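Local coordinates for DUF2442 domain-containing protein (PDB 2AUW), which is of uncharacterised function but probably binds DNA, pairing an N-terminal DUF2442 region with a helix-turn-helix, at the interface of chains A and B. Numbering follows the deposited sequence. Chains: chain A/B, hypothetical protein NE0471.

Contact 1: the interface of chains A and B. Residues chain A 47-48, 50-51; chain B 6.
B:Tyr6, from the N-terminal segment of chain B, lays one face of its phenol ring over the C-terminal end of the 3-10 helix 44-50 of chain A and the first residue beyond it. Beneath that face lies the carbonyl of A:Ala47: its oxygen O stands 3.5 Å from B:Tyr6 CG, displaced from the ring centre toward the rim where the side chain joins. A carbonyl oxygen against an aromatic face is a contact of van der Waals and weak electrostatic character, and no hydrogen bond is formed between the two. B:Tyr6 is extended, with CG opposite the backbone N (chi1 179°), which carries the ring away from its own backbone and along the turn of chain A. The CB end lies by A:Ala47 and A:Pro48, with B:Tyr6 CB 3.8 Å from A:Pro48 CA, while the far end of the ring reaches A:Leu50, whose CB is 3.9 Å from B:Tyr6 CZ, the phenolic carbon. At A:Leu50 the contact is made by CB; CG and the methyls stand farther off. On the same face, toward the CD1/CE1 edge, the backbone of A:Asp51 comes up to the ring, its amide N 3.6 Å from B:Tyr6 CE1. The A:Asp51 side chain touches through its CB methylene, 4.0 Å from B:Tyr6 CD1, and its carboxylate points away from the ring. B:Tyr6 thus buries 70 Å² against a surface made largely of backbone and CB atoms. The patch packs the N-terminal segment of one copy against the helical turn of the other in this assembly, and may help hold the pair together if this dimer also forms in solution.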
# COMPACT_ATOMS: atom_id res chain seq x y z
N ALA A 47 -1.71 1.96 1.23
CA ALA A 47 -2.77 1.75 0.26
C ALA A 47 -3.07 2.98 -0.62
O ALA A 47 -3.24 2.82 -1.80
CB ALA A 47 -4.05 1.19 0.94
N PRO A 48 -3.13 4.20 -0.04
CA PRO A 48 -3.39 5.37 -0.89
C PRO A 48 -2.43 5.53 -2.06
O PRO A 48 -2.77 6.17 -3.07
CB PRO A 48 -3.34 6.54 0.10
CG PRO A 48 -3.82 5.90 1.36
CD PRO A 48 -3.11 4.59 1.38
N LEU A 50 -1.36 3.13 -4.04
CA LEU A 50 -1.73 2.23 -5.14
C LEU A 50 -2.55 2.93 -6.25
O LEU A 50 -2.53 2.50 -7.41
CB LEU A 50 -2.46 1.03 -4.59
CG LEU A 50 -1.57 0.11 -3.78
CD1 LEU A 50 -2.43 -0.84 -3.00
CD2 LEU A 50 -0.60 -0.64 -4.69
N ASP A 51 -3.24 4.00 -5.87
CA ASP A 51 -3.95 4.85 -6.84
C ASP A 51 -2.92 5.43 -7.79
O ASP A 51 -2.04 6.18 -7.36
CB ASP A 51 -4.71 5.96 -6.09
CG ASP A 51 -5.18 7.11 -7.01
OD1 ASP A 51 -5.25 6.96 -8.25
OD2 ASP A 51 -5.48 8.19 -6.45
N TYR B 6 -8.11 5.87 -0.39
CA TYR B 6 -7.92 4.94 -1.49
C TYR B 6 -9.29 4.28 -1.61
O TYR B 6 -9.85 3.86 -0.61
CB TYR B 6 -6.88 3.86 -1.18
CG TYR B 6 -6.69 2.85 -2.32
CD1 TYR B 6 -6.34 3.28 -3.58
CD2 TYR B 6 -6.86 1.48 -2.10
CE1 TYR B 6 -6.18 2.38 -4.64
CE2 TYR B 6 -6.68 0.56 -3.16
CZ TYR B 6 -6.34 1.04 -4.42
OH TYR B 6 -6.15 0.19 -5.49

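Contact 2: the interface of chains A and B. Residues chain A 44-45; chain B 106, 117.
A:Asp45 and B:Arg117 meet as a two-pronged salt bridge, each hiding 42 Å² of surface. The guanidinium approaches end-on: B:Arg117 NH2 donates to the carboxylate oxygen A:Asp45 OD1 at 2.6 Å in a nearly straight bond (176° at the hydrogen), and B:Arg117 NH1 donates to A:Asp45 OD2 at 2.8 Å. OD1 accepts the hydrogen bond through its syn lone pair; OD2 is also met on its syn side, though from somewhat outside the carboxylate plane. With the two flat groups tilted by 17°, the pairing is close to coplanar, and the paired bonds should restrict rotation of both ends. The arginine chain bends at chi3 (85°), turning its NH1/NH2 end toward chain A. Within chain B, B:Leu106 CB lies 3.6 Å above one face of the B:Arg117 guanidinium, offset toward its rim, and backs that side, while CD1 of the same leucine packs across the interface on the A:Pro44 ring at CB, 3.7 Å away. Replacing A:Asp45 with an alanine would probably leave the B:Arg117 guanidinium without its charge partner here and freer to swing. A:Pro44 and A:Asp45 open the 3-10 helix 44-50 of chain A, whereas B:Leu106 begins helix 106-113, the first helix of a helix-turn-helix, and B:Arg117 begins helix 117-124, its recognition helix, whose surface would probably face DNA.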
# COMPACT_ATOMS: atom_id res chain seq x y z
N PRO A 44 -0.68 -2.05 4.72
CA PRO A 44 -2.00 -1.40 4.60
C PRO A 44 -1.88 0.11 4.52
O PRO A 44 -2.58 0.75 3.74
CB PRO A 44 -2.68 -1.76 5.92
CG PRO A 44 -1.97 -2.94 6.45
CD PRO A 44 -0.58 -2.92 5.90
N ASP A 45 -0.99 0.66 5.33
CA ASP A 45 -0.79 2.10 5.46
C ASP A 45 -0.43 2.76 4.13
O ASP A 45 -0.65 3.96 3.96
CB ASP A 45 0.33 2.33 6.48
CG ASP A 45 0.11 1.57 7.76
OD1 ASP A 45 -0.39 2.23 8.69
OD2 ASP A 45 0.37 0.32 7.82
N LEU B 106 -6.15 2.68 11.63
CA LEU B 106 -6.07 1.25 11.31
C LEU B 106 -5.76 0.43 12.57
O LEU B 106 -6.40 -0.60 12.81
CB LEU B 106 -4.99 0.98 10.26
CG LEU B 106 -5.22 1.49 8.83
CD1 LEU B 106 -4.12 0.94 7.93
CD2 LEU B 106 -6.63 1.13 8.27
N ARG B 117 -5.16 -5.19 10.99
CA ARG B 117 -5.09 -3.86 10.39
C ARG B 117 -5.33 -3.95 8.89
O ARG B 117 -5.97 -3.07 8.32
CB ARG B 117 -3.74 -3.20 10.63
CG ARG B 117 -3.42 -2.94 12.07
CD ARG B 117 -1.99 -2.41 12.15
NE ARG B 117 -1.88 -0.96 11.95
CZ ARG B 117 -1.41 -0.37 10.85
NH1 ARG B 117 -1.03 -1.09 9.80
NH2 ARG B 117 -1.31 0.96 10.81

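Contacts 1 and 2 lie about 12 Å apart, measured between the centres of their C-alpha atoms, and share the 3-10 helix 44-50 of chain A: contact 2 uses its first residues, contact 1 its last turn and the residue after it. From chain B they draw on distant stretches of sequence, the N-terminal segment for contact 1 and helices 106-113 and 117-124 for contact 2. One short element of chain A thus touches the N-terminal segment and the helix-turn-helix of its partner, pairing ring-against-backbone packing with a charged link. The interface is not an exact two-fold, and the structure alone does not show whether the pair forms in solution.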